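Local structure of endonuclease V isoform X2 (Ciona intestinalis, 6OZI) at residues I161-F164 / K165-R168; L210-A213 / A214-K218. The protein probably cleaves nucleic acid strands next to inosine, the product of adenosine deamination, in a metal-ion-dependent hydrolysis with a preference for RNA. The protein carries 1 engineered substitution. All blocks are in the same frame, centred on the assembly; numbering follows the deposited sequence.

Contact 1. Residues I161-F164 / K165-R168; sequences ISQF and KRLR
R166 grips S162 twice: its backbone N donates to S162 O at 2.9 Å, and its guanidinium NH1 reaches S162 OG at 3.1 Å. This second bond is bent (138°), with OG lying out of the guanidinium plane. The R166 chain turns back at chi3 (-59°), which lays one face of the guanidinium, off centre, over S162 O and Q163 CA; R166 NH2 comes within 3.5 Å of Q163 CB. S162 OG is also bonded to E159 O, one turn earlier. Backbone bonds K165 to I161, L167 to Q163 and R168 to F164 complete the helical ladder. On the inner side, R168 CG packs against F164 CE2 at 3.5 Å, while NH1 of R168 goes on to G172 O. L167 CD2 lies 4.2 Å from F164 CD1, and L175 of strand 174-179 meets both F164 and L167. A serine in place of F164 would probably leave the R168 methylenes without the ring they lie against and open a gap beside L175. The chemistry is that of an amphipathic helix, with aromatic and aliphatic groups turned to the sheet and arginine and serine paired along the outer flank.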
ATOM      1  N   ILE A 161       0.954   6.746  25.536  1.00 30.26           N
ATOM      2  CA  ILE A 161       0.946   7.699  24.433  1.00 31.56           C
ATOM      3  C   ILE A 161       0.843   9.129  24.950  1.00 31.62           C
ATOM      4  O   ILE A 161       1.549  10.025  24.472  1.00 32.39           O
ATOM      5  CB  ILE A 161      -0.188   7.365  23.446  1.00 35.83           C
ATOM      6  CG1 ILE A 161       0.088   6.020  22.780  1.00 37.75           C
ATOM      7  CG2 ILE A 161      -0.328   8.453  22.402  1.00 37.37           C
ATOM      8  CD1 ILE A 161       1.494   5.917  22.218  1.00 37.38           C
ATOM      9  N   SER A 162      -0.029   9.374  25.934  1.00 30.56           N
ATOM     10  CA  SER A 162      -0.152  10.742  26.437  1.00 33.12           C
ATOM     11  C   SER A 162       1.132  11.184  27.134  1.00 32.75           C
ATOM     12  O   SER A 162       1.570  12.330  26.968  1.00 34.29           O
ATOM     13  CB  SER A 162      -1.356  10.873  27.372  1.00 34.99           C
ATOM     14  OG  SER A 162      -1.117  10.243  28.614  1.00 35.09           O
ATOM     15  N   GLN A 163       1.756  10.284  27.903  1.00 32.04           N
ATOM     16  CA  GLN A 163       3.046  10.598  28.516  1.00 30.71           C
ATOM     17  C   GLN A 163       4.093  10.917  27.454  1.00 27.42           C
ATOM     18  O   GLN A 163       4.932  11.807  27.644  1.00 27.56           O
ATOM     19  CB  GLN A 163       3.511   9.445  29.410  1.00 31.11           C
ATOM     20  CG  GLN A 163       4.689   9.818  30.302  1.00 32.25           C
ATOM     21  CD  GLN A 163       5.118   8.707  31.257  1.00 32.80           C
ATOM     22  OE1 GLN A 163       4.498   7.646  31.319  1.00 32.80           O
ATOM     23  NE2 GLN A 163       6.186   8.957  32.009  1.00 33.12           N
ATOM     24  N   PHE A 164       4.080  10.180  26.341  1.00 26.94           N
ATOM     25  CA  PHE A 164       5.052  10.439  25.285  1.00 28.79           C
ATOM     26  C   PHE A 164       4.794  11.773  24.593  1.00 32.76           C
ATOM     27  O   PHE A 164       5.744  12.461  24.209  1.00 34.88           O
ATOM     28  CB  PHE A 164       5.051   9.316  24.248  1.00 27.65           C
ATOM     29  CG  PHE A 164       6.136   9.465  23.222  1.00 27.28           C
ATOM     30  CD1 PHE A 164       7.415   8.998  23.473  1.00 25.45           C
ATOM     31  CD2 PHE A 164       5.886  10.117  22.024  1.00 29.75           C
ATOM     32  CE1 PHE A 164       8.425   9.155  22.538  1.00 26.62           C
ATOM     33  CE2 PHE A 164       6.887  10.279  21.081  1.00 30.27           C
ATOM     34  CZ  PHE A 164       8.160   9.798  21.337  1.00 28.59           C
ATOM     35  N   LYS A 165       3.526  12.147  24.402  1.00 30.04           N
ATOM     36  CA  LYS A 165       3.246  13.449  23.795  1.00 33.80           C
ATOM     37  C   LYS A 165       3.658  14.587  24.723  1.00 33.56           C
ATOM     38  O   LYS A 165       4.232  15.592  24.271  1.00 35.06           O
ATOM     39  CB  LYS A 165       1.766  13.560  23.426  1.00 37.68           C
ATOM     40  CG  LYS A 165       1.362  12.672  22.264  1.00 39.56           C
ATOM     41  CD  LYS A 165      -0.131  12.759  21.998  1.00 44.01           C
ATOM     42  CE  LYS A 165      -0.518  11.861  20.840  1.00 45.64           C
ATOM     43  NZ  LYS A 165      -1.991  11.720  20.710  1.00 49.00           N
ATOM     44  N   ARG A 166       3.379  14.442  26.024  1.00 34.11           N
ATOM     45  CA  ARG A 166       3.871  15.416  26.996  1.00 35.24           C
ATOM     46  C   ARG A 166       5.390  15.504  26.946  1.00 33.59           C
ATOM     47  O   ARG A 166       5.960  16.592  27.072  1.00 36.47           O
ATOM     48  CB  ARG A 166       3.402  15.050  28.405  1.00 34.61           C
ATOM     49  CG  ARG A 166       1.895  15.168  28.616  1.00 37.20           C
ATOM     50  CD  ARG A 166       1.508  15.164  30.096  1.00 38.68           C
ATOM     51  NE  ARG A 166       1.940  13.938  30.776  1.00 37.55           N
ATOM     52  CZ  ARG A 166       1.256  12.795  30.779  1.00 36.84           C
ATOM     53  NH1 ARG A 166       0.100  12.701  30.133  1.00 38.20           N
ATOM     54  NH2 ARG A 166       1.731  11.742  31.427  1.00 35.04           N
ATOM     55  N   LEU A 167       6.060  14.368  26.736  1.00 32.42           N
ATOM     56  CA  LEU A 167       7.509  14.390  26.575  1.00 30.91           C
ATOM     57  C   LEU A 167       7.911  15.164  25.331  1.00 31.59           C
ATOM     58  O   LEU A 167       8.839  15.980  25.370  1.00 33.51           O
ATOM     59  CB  LEU A 167       8.058  12.964  26.500  1.00 29.58           C
ATOM     60  CG  LEU A 167       9.552  12.852  26.175  1.00 29.92           C
ATOM     61  CD1 LEU A 167      10.430  13.372  27.327  1.00 30.06           C
ATOM     62  CD2 LEU A 167       9.902  11.444  25.799  1.00 28.86           C
ATOM     63  N   ARG A 168       7.219  14.924  24.213  1.00 30.24           N
ATOM     64  CA  ARG A 168       7.555  15.613  22.973  1.00 32.96           C
ATOM     65  C   ARG A 168       7.464  17.120  23.145  1.00 34.73           C
ATOM     66  O   ARG A 168       8.292  17.857  22.601  1.00 36.22           O
ATOM     67  CB  ARG A 168       6.636  15.152  21.839  1.00 36.89           C
ATOM     68  CG  ARG A 168       7.001  13.797  21.260  1.00 36.30           C
ATOM     69  CD  ARG A 168       8.405  13.774  20.655  1.00 35.82           C
ATOM     70  NE  ARG A 168       8.455  14.353  19.314  1.00 37.03           N
ATOM     71  CZ  ARG A 168       9.577  14.571  18.633  1.00 37.01           C
ATOM     72  NH1 ARG A 168      10.754  14.269  19.171  1.00 34.06           N
ATOM     73  NH2 ARG A 168       9.522  15.090  17.410  1.00 39.79           N
TER

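Contact 2. Residues L210-A213 / A214-K218; sequences LETA and AKIVK
A214 N donates to L210 O at 2.9 Å, the first of four successive i to i+4 bonds that tie 210-213 to 214-218. K215 N follows with E211 O at 3.0 Å, I216 N with T212 O at 2.9 Å and V217 N with A213 O at 2.9 Å, so each of the four carbonyls of 210-213 has an amide donor one turn on. The series continues from K218 N to A214 O, and V217 O accepts from T221 OG1 near the far end of the helix.

At the first turn, where no earlier helical carbonyl is at hand, a side chain serves T212 N: it bonds to S209 OG, just before the helix, as an N-cap residue does. E211 OE1 is held weakly by the same hydroxyl. T212 OG1 has its partner outside the helix, D27 OD2. With that oxygen beside the backbone N (chi1 -57°), the CG2 methyl is anti to N and meets I216 CD1 at 3.9 Å, so the threonine splits its polar and apolar branches between two neighbours. I216 CG1 also lies 3.2 Å from T212 O, and V217 CG2 3.3 Å from A213 O: branched side chains pressed against the preceding turn.

The face toward the sheet is made up of aliphatic side chains. A213, I216 and V217 rest on I141 of strand 140-144, and A213 and V217 also on V202 of strand 200-206. A214 meets Y192, which lies in a loop. The chain of K215 leads away to the exposed side. A capped, amphipathic helix laid against the central mixed sheet is in keeping with the RNase H-like fold of the endonuclease V family.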
ATOM      1  N   LEU A 210      19.079  -2.792  26.919  1.00 27.26           N
ATOM      2  CA  LEU A 210      18.083  -1.932  26.287  1.00 25.16           C
ATOM      3  C   LEU A 210      18.730  -0.689  25.691  1.00 28.14           C
ATOM      4  O   LEU A 210      18.332  -0.219  24.617  1.00 28.01           O
ATOM      5  CB  LEU A 210      17.009  -1.553  27.309  1.00 23.33           C
ATOM      6  CG  LEU A 210      15.965  -0.504  26.890  1.00 21.55           C
ATOM      7  CD1 LEU A 210      15.259  -0.883  25.590  1.00 17.18           C
ATOM      8  CD2 LEU A 210      14.956  -0.298  28.001  1.00 22.69           C
ATOM      9  N   GLU A 211      19.753  -0.163  26.367  1.00 26.28           N
ATOM     10  CA  GLU A 211      20.419   1.059  25.930  1.00 28.13           C
ATOM     11  C   GLU A 211      21.179   0.843  24.627  1.00 26.73           C
ATOM     12  O   GLU A 211      21.073   1.643  23.681  1.00 27.29           O
ATOM     13  CB  GLU A 211      21.363   1.523  27.030  1.00 33.70           C
ATOM     14  CG  GLU A 211      20.675   1.941  28.331  1.00 39.42           C
ATOM     15  CD  GLU A 211      20.209   0.812  29.255  1.00 42.23           C
ATOM     16  OE1 GLU A 211      20.488  -0.384  28.981  1.00 39.86           O
ATOM     17  OE2 GLU A 211      19.586   1.156  30.297  1.00 45.20           O
ATOM     18  N   THR A 212      21.968  -0.230  24.568  1.00 26.51           N
ATOM     19  CA  THR A 212      22.663  -0.567  23.336  1.00 26.66           C
ATOM     20  C   THR A 212      21.668  -0.921  22.239  1.00 24.38           C
ATOM     21  O   THR A 212      21.847  -0.531  21.079  1.00 25.00           O
ATOM     22  CB  THR A 212      23.634  -1.721  23.589  1.00 29.06           C
ATOM     23  OG1 THR A 212      24.559  -1.356  24.627  1.00 29.23           O
ATOM     24  CG2 THR A 212      24.402  -2.047  22.318  1.00 30.85           C
ATOM     25  N   ALA A 213      20.583  -1.611  22.599  1.00 24.97           N
ATOM     26  CA  ALA A 213      19.525  -1.897  21.634  1.00 24.05           C
ATOM     27  C   ALA A 213      19.020  -0.613  20.986  1.00 24.74           C
ATOM     28  O   ALA A 213      18.929  -0.519  19.756  1.00 24.08           O
ATOM     29  CB  ALA A 213      18.379  -2.648  22.312  1.00 21.97           C
ATOM     30  N   ALA A 214      18.711   0.399  21.803  1.00 24.87           N
ATOM     31  CA  ALA A 214      18.218   1.661  21.260  1.00 24.84           C
ATOM     32  C   ALA A 214      19.256   2.333  20.369  1.00 26.16           C
ATOM     33  O   ALA A 214      18.911   2.874  19.313  1.00 25.04           O
ATOM     34  CB  ALA A 214      17.794   2.599  22.391  1.00 25.26           C
ATOM     35  N   LYS A 215      20.536   2.299  20.766  1.00 26.05           N
ATOM     36  CA  LYS A 215      21.568   2.883  19.905  1.00 27.07           C
ATOM     37  C   LYS A 215      21.621   2.185  18.549  1.00 26.55           C
ATOM     38  O   LYS A 215      21.803   2.836  17.510  1.00 27.78           O
ATOM     39  CB  LYS A 215      22.945   2.819  20.570  1.00 30.07           C
ATOM     40  CG  LYS A 215      23.394   4.090  21.273  1.00 34.92           C
ATOM     41  CD  LYS A 215      24.318   3.772  22.447  1.00 39.48           C
ATOM     42  CE  LYS A 215      25.058   5.009  22.928  1.00 43.71           C
ATOM     43  NZ  LYS A 215      24.234   6.234  22.745  1.00 44.21           N
ATOM     44  N   ILE A 216      21.484   0.860  18.542  1.00 25.93           N
ATOM     45  CA  ILE A 216      21.541   0.119  17.285  1.00 24.58           C
ATOM     46  C   ILE A 216      20.318   0.422  16.429  1.00 22.50           C
ATOM     47  O   ILE A 216      20.416   0.564  15.203  1.00 24.38           O
ATOM     48  CB  ILE A 216      21.687  -1.386  17.572  1.00 24.39           C
ATOM     49  CG1 ILE A 216      23.023  -1.644  18.286  1.00 25.91           C
ATOM     50  CG2 ILE A 216      21.568  -2.201  16.291  1.00 23.76           C
ATOM     51  CD1 ILE A 216      23.245  -3.077  18.704  1.00 25.63           C
ATOM     52  N   VAL A 217      19.146   0.530  17.050  1.00 20.60           N
ATOM     53  CA  VAL A 217      17.952   0.882  16.285  1.00 22.92           C
ATOM     54  C   VAL A 217      18.094   2.285  15.687  1.00 24.92           C
ATOM     55  O   VAL A 217      17.720   2.522  14.530  1.00 25.12           O
ATOM     56  CB  VAL A 217      16.700   0.735  17.173  1.00 23.38           C
ATOM     57  CG1 VAL A 217      15.470   1.310  16.498  1.00 22.63           C
ATOM     58  CG2 VAL A 217      16.470  -0.750  17.512  1.00 21.48           C
ATOM     59  N   LYS A 218      18.670   3.224  16.446  1.00 24.28           N
ATOM     60  CA  LYS A 218      18.926   4.562  15.911  1.00 23.94           C
ATOM     61  C   LYS A 218      19.871   4.508  14.721  1.00 24.54           C
ATOM     62  O   LYS A 218      19.631   5.155  13.692  1.00 26.20           O
ATOM     63  CB  LYS A 218      19.501   5.473  16.996  1.00 25.02           C
ATOM     64  CG  LYS A 218      19.752   6.916  16.547  1.00 28.48           C
ATOM     65  CD  LYS A 218      19.805   7.854  17.758  1.00 32.61           C
ATOM     66  CE  LYS A 218      19.850   9.333  17.370  1.00 38.77           C
ATOM     67  NZ  LYS A 218      19.574  10.214  18.564  1.00 41.98           N
TER

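Overall arrangement
Contacts 1 and 2 each lie within a single helix, 157-169 and 210-219, with their centres about 20 Å apart and no touch between them. Contact 1 is at the surface, its centre about 23 Å from the centre of the chain, and its helix packs on the outermost strand 174-179; contact 2 is partly buried, its centre about 13 Å from that of the chain, over the inner strands 140-144 and 200-206. The side chains that meet across the segments differ accordingly: arginines, a serine and an aromatic ring in contact 1, threonine and isoleucine methyls in contact 2. Contact 1 adds a side-chain bond between its segments, whereas contact 2 relies on backbone bonds and sends T212 and E211 to residues outside. Both flank the same eight-stranded sheet.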